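PDB 5Y9S: Vv2_1132 from Vibrio vulnificus CMCP6, which is a LysR-family transcriptional regulator that forms tetramers and probably binds DNA through a helix-turn-helix domain and a small effector through its regulatory domain. Local coordinates for residues F155-S160 with H208-K213; A110-P115 with M253-E258. All blocks are in the same frame, centred on the assembly; numbering follows the deposited sequence.

In the fold
Both contacts bring together the two halves of the LysR regulatory domain, and both are partly buried. Contact 1 joins the end of strand 153-157 to the start of helix 210-220; contact 2 joins the break between helices 107-112 and 114-120 to the turn before helix 257-261. Contact 1 is mainly apolar and aromatic, with one amide at its rim; contact 2 is built round a histidine between aliphatic groups and an amide, with exposed glutamates along one side. Their centres lie about 16 Å apart, yet they meet where Tyr157 OH lies 3.5 Å from His254 CE1. A second subunit packs near contact 1 and a third adjoins contact 2.

Contact 1 of 2, residues F155-S160 with H208-K213; sequences FTYNIS and HTFLSK
Tyr157 and Phe210 meet between the two halves of the periplasmic-binding-protein-like fold, beside what in LysR relatives is the effector cleft. Here the end of strand 153-157 faces the first turn of helix 210-220. Tyr157 CB, rather than the middle of its ring, sits on Phe210: a CH-pi contact places CB 3.6 Å from the ring centroid, over the face but offset toward the rim. Phe210 reaches across with its CG anti to the backbone N (chi1 173°), which carries the ring off the helix start to the strand. The two rings are nearly parallel, planes 10° apart, but slid so far that they barely overlap, with centroids separated by 5.4 Å. Leu211 packs on the tyrosine ring itself, with CD2 4.3 Å above the plane over its centre. At the far end of Phe210, the Asn158 amide stands at right angles to the ring, with OD1 3.7 Å from CZ, though Asn158 is poorly ordered. Ile279 of strand 277-286 packs against both Phe210 and Leu211. The helix that presents them is N-capped by Thr209, whose OG1 also bonds to Ser206 O and accepts from Ser212 N at 3.2 Å.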
ATOM      1  N   PHE D 155     -10.827  -7.959 -32.665  1.00 34.25           N
ATOM      2  CA  PHE D 155     -10.560  -7.354 -33.965  1.00 23.84           C
ATOM      3  C   PHE D 155      -9.230  -6.626 -33.891  1.00 23.44           C
ATOM      4  O   PHE D 155      -8.966  -5.924 -32.911  1.00 27.41           O
ATOM      5  CB  PHE D 155     -11.673  -6.390 -34.351  1.00 17.99           C
ATOM      6  CG  PHE D 155     -12.949  -7.066 -34.684  1.00 25.55           C
ATOM      7  CD1 PHE D 155     -13.827  -7.440 -33.681  1.00 30.13           C
ATOM      8  CD2 PHE D 155     -13.274  -7.347 -35.998  1.00 23.34           C
ATOM      9  CE1 PHE D 155     -15.010  -8.082 -33.981  1.00 28.90           C
ATOM     10  CE2 PHE D 155     -14.455  -7.990 -36.311  1.00 27.87           C
ATOM     11  CZ  PHE D 155     -15.325  -8.364 -35.306  1.00 28.80           C
ATOM     12  N   THR D 156      -8.388  -6.804 -34.909  1.00 26.90           N
ATOM     13  CA  THR D 156      -7.054  -6.213 -34.859  1.00 24.43           C
ATOM     14  C   THR D 156      -6.469  -6.123 -36.261  1.00 17.59           C
ATOM     15  O   THR D 156      -6.907  -6.810 -37.187  1.00 36.40           O
ATOM     16  CB  THR D 156      -6.121  -7.027 -33.952  1.00 30.62           C
ATOM     17  OG1 THR D 156      -4.915  -6.290 -33.700  1.00 21.16           O
ATOM     18  CG2 THR D 156      -5.786  -8.360 -34.609  1.00 22.80           C
ATOM     19  N   TYR D 157      -5.482  -5.243 -36.404  1.00 30.42           N
ATOM     20  CA  TYR D 157      -4.643  -5.192 -37.596  1.00 36.38           C
ATOM     21  C   TYR D 157      -3.599  -6.305 -37.535  1.00 46.90           C
ATOM     22  O   TYR D 157      -3.141  -6.688 -36.452  1.00 45.58           O
ATOM     23  CB  TYR D 157      -3.943  -3.832 -37.713  1.00 29.08           C
ATOM     24  CG  TYR D 157      -4.844  -2.609 -37.873  1.00 28.46           C
ATOM     25  CD1 TYR D 157      -5.580  -2.415 -39.035  1.00 30.69           C
ATOM     26  CD2 TYR D 157      -4.941  -1.648 -36.866  1.00 27.99           C
ATOM     27  CE1 TYR D 157      -6.399  -1.314 -39.197  1.00 32.72           C
ATOM     28  CE2 TYR D 157      -5.761  -0.532 -37.014  1.00 28.47           C
ATOM     29  CZ  TYR D 157      -6.492  -0.379 -38.191  1.00 32.65           C
ATOM     30  OH  TYR D 157      -7.312   0.706 -38.378  1.00 23.98           O
ATOM     31  N   ASN D 158      -3.224  -6.824 -38.708  1.00 48.96           N
ATOM     32  CA  ASN D 158      -2.380  -8.020 -38.774  1.00 61.24           C
ATOM     33  C   ASN D 158      -1.060  -7.800 -38.042  1.00 61.88           C
ATOM     34  O   ASN D 158      -0.556  -6.684 -37.950  1.00 60.69           O
ATOM     35  CB  ASN D 158      -2.100  -8.404 -40.225  1.00 67.43           C
ATOM     36  CG  ASN D 158      -1.331  -7.330 -40.962  1.00 75.02           C
ATOM     37  OD1 ASN D 158      -0.170  -7.060 -40.649  1.00 78.63           O
ATOM     38  ND2 ASN D 158      -1.977  -6.697 -41.938  1.00 74.01           N
ATOM     39  N   ILE D 159      -0.490  -8.881 -37.528  1.00 73.03           N
ATOM     40  CA  ILE D 159       0.657  -8.803 -36.628  1.00 74.08           C
ATOM     41  C   ILE D 159       1.879  -9.370 -37.339  1.00 77.02           C
ATOM     42  O   ILE D 159       1.904 -10.549 -37.716  1.00 78.97           O
ATOM     43  CB  ILE D 159       0.394  -9.538 -35.301  1.00 64.47           C
ATOM     44  CG1 ILE D 159      -1.051  -9.324 -34.838  1.00 54.83           C
ATOM     45  CG2 ILE D 159       1.371  -9.070 -34.233  1.00 61.03           C
ATOM     46  CD1 ILE D 159      -1.998 -10.426 -35.281  1.00 51.38           C
ATOM     47  N   SER D 160       2.884  -8.524 -37.534  1.00 78.33           N
ATOM     48  CA  SER D 160       4.207  -8.962 -37.958  1.00 81.52           C
ATOM     49  C   SER D 160       5.018  -9.283 -36.705  1.00 76.38           C
ATOM     50  O   SER D 160       5.258  -8.397 -35.876  1.00 83.70           O
ATOM     51  CB  SER D 160       4.888  -7.877 -38.792  1.00 84.76           C
ATOM     52  OG  SER D 160       5.836  -8.427 -39.690  1.00 87.69           O
ATOM     53  N   HIS D 208       4.139   4.042 -31.017  1.00 29.67           N
ATOM     54  CA  HIS D 208       3.804   2.780 -30.374  1.00 33.47           C
ATOM     55  C   HIS D 208       2.424   2.273 -30.779  1.00 29.80           C
ATOM     56  O   HIS D 208       1.712   1.656 -29.982  1.00 43.32           O
ATOM     57  CB  HIS D 208       3.930   2.931 -28.860  1.00 42.47           C
ATOM     58  CG  HIS D 208       5.291   3.389 -28.426  1.00 44.65           C
ATOM     59  ND1 HIS D 208       6.437   2.659 -28.677  1.00 42.40           N
ATOM     60  CD2 HIS D 208       5.696   4.516 -27.790  1.00 43.47           C
ATOM     61  CE1 HIS D 208       7.486   3.311 -28.207  1.00 37.97           C
ATOM     62  NE2 HIS D 208       7.064   4.439 -27.662  1.00 43.93           N
ATOM     63  N   THR D 209       2.041   2.525 -32.016  1.00 27.75           N
ATOM     64  CA  THR D 209       0.803   2.036 -32.591  1.00 21.36           C
ATOM     65  C   THR D 209       1.141   1.083 -33.725  1.00 19.65           C
ATOM     66  O   THR D 209       2.221   1.146 -34.314  1.00 23.02           O
ATOM     67  CB  THR D 209      -0.031   3.189 -33.141  1.00 18.47           C
ATOM     68  OG1 THR D 209       0.726   3.860 -34.161  1.00 18.20           O
ATOM     69  CG2 THR D 209      -0.352   4.176 -32.051  1.00 30.27           C
ATOM     70  N   PHE D 210       0.188   0.230 -34.077  1.00 14.51           N
ATOM     71  CA  PHE D 210       0.411  -0.585 -35.264  1.00 29.64           C
ATOM     72  C   PHE D 210       0.626   0.281 -36.506  1.00 36.18           C
ATOM     73  O   PHE D 210       1.515  -0.001 -37.325  1.00 37.12           O
ATOM     74  CB  PHE D 210      -0.750  -1.535 -35.506  1.00 23.97           C
ATOM     75  CG  PHE D 210      -0.639  -2.259 -36.810  1.00 50.79           C
ATOM     76  CD1 PHE D 210       0.218  -3.344 -36.931  1.00 59.98           C
ATOM     77  CD2 PHE D 210      -1.347  -1.840 -37.928  1.00 57.63           C
ATOM     78  CE1 PHE D 210       0.351  -4.011 -38.127  1.00 59.99           C
ATOM     79  CE2 PHE D 210      -1.228  -2.525 -39.137  1.00 62.52           C
ATOM     80  CZ  PHE D 210      -0.390  -3.618 -39.228  1.00 64.01           C
ATOM     81  N   LEU D 211      -0.175   1.344 -36.668  1.00 22.34           N
ATOM     82  CA  LEU D 211      -0.148   2.051 -37.946  1.00 25.28           C
ATOM     83  C   LEU D 211       1.158   2.792 -38.152  1.00 30.52           C
ATOM     84  O   LEU D 211       1.598   2.953 -39.292  1.00 37.55           O
ATOM     85  CB  LEU D 211      -1.350   2.998 -38.072  1.00 25.53           C
ATOM     86  CG  LEU D 211      -2.663   2.213 -38.109  1.00 28.73           C
ATOM     87  CD1 LEU D 211      -3.858   3.122 -37.943  1.00 26.06           C
ATOM     88  CD2 LEU D 211      -2.723   1.439 -39.398  1.00 20.44           C
ATOM     89  N   SER D 212       1.800   3.225 -37.073  1.00 27.96           N
ATOM     90  CA  SER D 212       3.119   3.829 -37.206  1.00 27.85           C
ATOM     91  C   SER D 212       4.129   2.826 -37.746  1.00 34.25           C
ATOM     92  O   SER D 212       4.965   3.153 -38.599  1.00 31.97           O
ATOM     93  CB  SER D 212       3.573   4.350 -35.849  1.00 24.42           C
ATOM     94  OG  SER D 212       4.960   4.605 -35.832  1.00 27.13           O
ATOM     95  N   LYS D 213       4.090   1.605 -37.216  1.00 36.26           N
ATOM     96  CA  LYS D 213       5.011   0.562 -37.628  1.00 38.46           C
ATOM     97  C   LYS D 213       4.750   0.105 -39.051  1.00 39.05           C
ATOM     98  O   LYS D 213       5.608  -0.561 -39.639  1.00 48.43           O
ATOM     99  CB  LYS D 213       4.907  -0.607 -36.655  1.00 34.53           C
ATOM    100  CG  LYS D 213       5.159  -0.180 -35.213  1.00 28.88           C
ATOM    101  CD  LYS D 213       4.583  -1.181 -34.234  1.00 33.59           C
ATOM    102  CE  LYS D 213       4.975  -0.811 -32.825  1.00 35.23           C
ATOM    103  NZ  LYS D 213       6.277  -0.092 -32.833  1.00 30.56           N
TER

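Contact 2 of 2, residues A110-P115 with M253-E258; sequences AVNLLP and MHVIEE
His254 lies with its imidazole between Leu113 and Val255, where the two halves of the LysR regulatory domain, a type of periplasmic-binding-protein fold, approach each other. The break between helices 107-112 and 114-120 comes from one half; the other supplies the turn that leads from strand 248-252 into helix 257-261. The tight part is the Val255 face of the imidazole and the Asn112 side. Val255 CG2 rests 3.5 Å above that ring face, offset toward the rim, and the Asn112 amide comes to the NE2 edge of the ring, the planes 67° apart, while its CG packs 3.7 Å from Val255 CG2. Leu113 CD1 lies over the opposite face, more loosely; Leu113 CB is 4.3 Å from His254 NE2. In His254 a chi1 of 80° tucks CG between its own backbone N and carbonyl carbon and directs the ring at Asn112. On the other side of the imidazole, ND1 is hydrogen-bonded to Glu180 OE1, which should help fix the ring's rotation. Past the turn, where helix 257-261 begins, the packing gives way to solvent: Glu257 and Glu258 are exposed and neither touches segment 110-115, although Glu257 OE1 forms a salt bridge with Lys116. Helix 107-112 also meets a neighbour: Ala110 O accepts a hydrogen bond from Ser237 OG of the third subunit.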
ATOM      1  N   ALA D 110     -12.939   0.510 -32.777  1.00 33.55           N
ATOM      2  CA  ALA D 110     -14.221   0.459 -32.086  1.00 35.21           C
ATOM      3  C   ALA D 110     -15.225   1.502 -32.580  1.00 42.45           C
ATOM      4  O   ALA D 110     -16.422   1.345 -32.315  1.00 46.59           O
ATOM      5  CB  ALA D 110     -14.003   0.620 -30.581  1.00 22.81           C
ATOM      6  N   VAL D 111     -14.790   2.561 -33.275  1.00 31.90           N
ATOM      7  CA  VAL D 111     -15.715   3.612 -33.677  1.00 29.21           C
ATOM      8  C   VAL D 111     -15.986   3.622 -35.178  1.00 34.01           C
ATOM      9  O   VAL D 111     -17.100   3.962 -35.587  1.00 34.09           O
ATOM     10  CB  VAL D 111     -15.257   5.011 -33.195  1.00 36.32           C
ATOM     11  CG1 VAL D 111     -14.770   4.957 -31.763  1.00 34.52           C
ATOM     12  CG2 VAL D 111     -14.183   5.598 -34.088  1.00 41.03           C
ATOM     13  N   ASN D 112     -15.024   3.235 -36.011  1.00 34.94           N
ATOM     14  CA  ASN D 112     -15.195   3.332 -37.456  1.00 41.17           C
ATOM     15  C   ASN D 112     -15.214   1.977 -38.144  1.00 40.45           C
ATOM     16  O   ASN D 112     -15.471   1.916 -39.355  1.00 46.59           O
ATOM     17  CB  ASN D 112     -14.091   4.208 -38.055  1.00 49.08           C
ATOM     18  CG  ASN D 112     -12.785   4.071 -37.305  1.00 59.95           C
ATOM     19  OD1 ASN D 112     -12.257   2.960 -37.163  1.00 64.86           O
ATOM     20  ND2 ASN D 112     -12.262   5.194 -36.794  1.00 56.14           N
ATOM     21  N   LEU D 113     -14.969   0.886 -37.417  1.00 42.34           N
ATOM     22  CA  LEU D 113     -15.116  -0.445 -37.990  1.00 34.11           C
ATOM     23  C   LEU D 113     -16.318  -1.181 -37.414  1.00 32.88           C
ATOM     24  O   LEU D 113     -17.241  -1.519 -38.157  1.00 21.71           O
ATOM     25  CB  LEU D 113     -13.840  -1.276 -37.792  1.00 42.28           C
ATOM     26  CG  LEU D 113     -13.870  -2.613 -38.542  1.00 39.51           C
ATOM     27  CD1 LEU D 113     -13.727  -2.371 -40.032  1.00 30.23           C
ATOM     28  CD2 LEU D 113     -12.784  -3.561 -38.045  1.00 35.10           C
ATOM     29  N   LEU D 114     -16.343  -1.420 -36.101  1.00 28.84           N
ATOM     30  CA  LEU D 114     -17.399  -2.259 -35.536  1.00 28.44           C
ATOM     31  C   LEU D 114     -18.805  -1.723 -35.804  1.00 30.41           C
ATOM     32  O   LEU D 114     -19.643  -2.488 -36.312  1.00 36.72           O
ATOM     33  CB  LEU D 114     -17.122  -2.475 -34.041  1.00 31.01           C
ATOM     34  CG  LEU D 114     -15.821  -3.255 -33.823  1.00 37.76           C
ATOM     35  CD1 LEU D 114     -15.637  -3.619 -32.378  1.00 41.83           C
ATOM     36  CD2 LEU D 114     -15.793  -4.510 -34.694  1.00 47.85           C
ATOM     37  N   PRO D 115     -19.135  -0.459 -35.527  1.00 30.39           N
ATOM     38  CA  PRO D 115     -20.524  -0.024 -35.769  1.00 26.30           C
ATOM     39  C   PRO D 115     -20.965  -0.188 -37.213  1.00 31.36           C
ATOM     40  O   PRO D 115     -22.101  -0.605 -37.474  1.00 43.03           O
ATOM     41  CB  PRO D 115     -20.505   1.452 -35.339  1.00 28.56           C
ATOM     42  CG  PRO D 115     -19.396   1.538 -34.352  1.00 33.19           C
ATOM     43  CD  PRO D 115     -18.346   0.583 -34.841  1.00 27.39           C
ATOM     44  N   MET D 253      -8.369   3.543 -45.464  1.00 21.50           N
ATOM     45  CA  MET D 253      -9.535   3.924 -46.256  1.00 24.65           C
ATOM     46  C   MET D 253     -10.813   3.870 -45.439  1.00 22.10           C
ATOM     47  O   MET D 253     -11.667   4.741 -45.577  1.00 24.41           O
ATOM     48  CB  MET D 253      -9.694   3.027 -47.498  1.00 22.98           C
ATOM     49  CG  MET D 253      -8.835   3.395 -48.689  1.00 26.72           C
ATOM     50  SD  MET D 253      -9.401   4.922 -49.438  1.00 34.61           S
ATOM     51  CE  MET D 253     -11.054   4.550 -49.967  1.00 37.06           C
ATOM     52  N   HIS D 254     -10.971   2.863 -44.575  1.00 25.39           N
ATOM     53  CA  HIS D 254     -12.286   2.679 -43.962  1.00 34.19           C
ATOM     54  C   HIS D 254     -12.653   3.803 -42.995  1.00 37.05           C
ATOM     55  O   HIS D 254     -13.828   3.932 -42.623  1.00 39.95           O
ATOM     56  CB  HIS D 254     -12.366   1.321 -43.247  1.00 32.92           C
ATOM     57  CG  HIS D 254     -11.732   1.304 -41.895  1.00 20.31           C
ATOM     58  ND1 HIS D 254     -10.424   0.925 -41.688  1.00 21.29           N
ATOM     59  CD2 HIS D 254     -12.231   1.622 -40.678  1.00 19.86           C
ATOM     60  CE1 HIS D 254     -10.144   1.004 -40.396  1.00 24.83           C
ATOM     61  NE2 HIS D 254     -11.222   1.432 -39.762  1.00 21.52           N
ATOM     62  N   VAL D 255     -11.682   4.630 -42.602  1.00 20.82           N
ATOM     63  CA  VAL D 255     -11.955   5.737 -41.692  1.00 20.57           C
ATOM     64  C   VAL D 255     -12.445   6.984 -42.419  1.00 30.62           C
ATOM     65  O   VAL D 255     -13.030   7.866 -41.780  1.00 35.26           O
ATOM     66  CB  VAL D 255     -10.688   6.008 -40.852  1.00 27.19           C
ATOM     67  CG1 VAL D 255     -10.836   7.228 -39.989  1.00 30.04           C
ATOM     68  CG2 VAL D 255     -10.390   4.799 -39.975  1.00 21.12           C
ATOM     69  N   ILE D 256     -12.297   7.058 -43.746  1.00 27.63           N
ATOM     70  CA  ILE D 256     -12.573   8.284 -44.484  1.00 26.69           C
ATOM     71  C   ILE D 256     -13.647   8.097 -45.549  1.00 31.89           C
ATOM     72  O   ILE D 256     -13.768   8.932 -46.448  1.00 35.29           O
ATOM     73  CB  ILE D 256     -11.290   8.841 -45.125  1.00 25.65           C
ATOM     74  CG1 ILE D 256     -10.637   7.749 -45.966  1.00 23.72           C
ATOM     75  CG2 ILE D 256     -10.336   9.308 -44.070  1.00 27.08           C
ATOM     76  CD1 ILE D 256      -9.508   8.227 -46.872  1.00 27.92           C
ATOM     77  N   GLU D 257     -14.409   7.005 -45.490  1.00 34.71           N
ATOM     78  CA  GLU D 257     -15.381   6.723 -46.545  1.00 32.55           C
ATOM     79  C   GLU D 257     -16.327   7.897 -46.745  1.00 35.24           C
ATOM     80  O   GLU D 257     -16.586   8.307 -47.881  1.00 41.87           O
ATOM     81  CB  GLU D 257     -16.163   5.451 -46.211  1.00 36.76           C
ATOM     82  CG  GLU D 257     -16.964   4.870 -47.375  1.00 52.65           C
ATOM     83  CD  GLU D 257     -17.932   3.762 -46.943  1.00 65.38           C
ATOM     84  OE1 GLU D 257     -17.663   3.077 -45.931  1.00 68.20           O
ATOM     85  OE2 GLU D 257     -18.967   3.578 -47.618  1.00 70.68           O
ATOM     86  N   GLU D 258     -16.818   8.477 -45.645  1.00 33.91           N
ATOM     87  CA  GLU D 258     -17.766   9.584 -45.711  1.00 36.82           C
ATOM     88  C   GLU D 258     -17.092  10.901 -46.077  1.00 37.53           C
ATOM     89  O   GLU D 258     -17.674  11.701 -46.816  1.00 31.21           O
ATOM     90  CB  GLU D 258     -18.496   9.724 -44.379  1.00 43.47           C
ATOM     91  CG  GLU D 258     -19.622  10.741 -44.388  1.00 59.87           C
ATOM     92  CD  GLU D 258     -20.512  10.611 -43.166  1.00 76.01           C
ATOM     93  OE1 GLU D 258     -20.303  11.358 -42.179  1.00 82.97           O
ATOM     94  OE2 GLU D 258     -21.411   9.743 -43.190  1.00 79.29           O
TER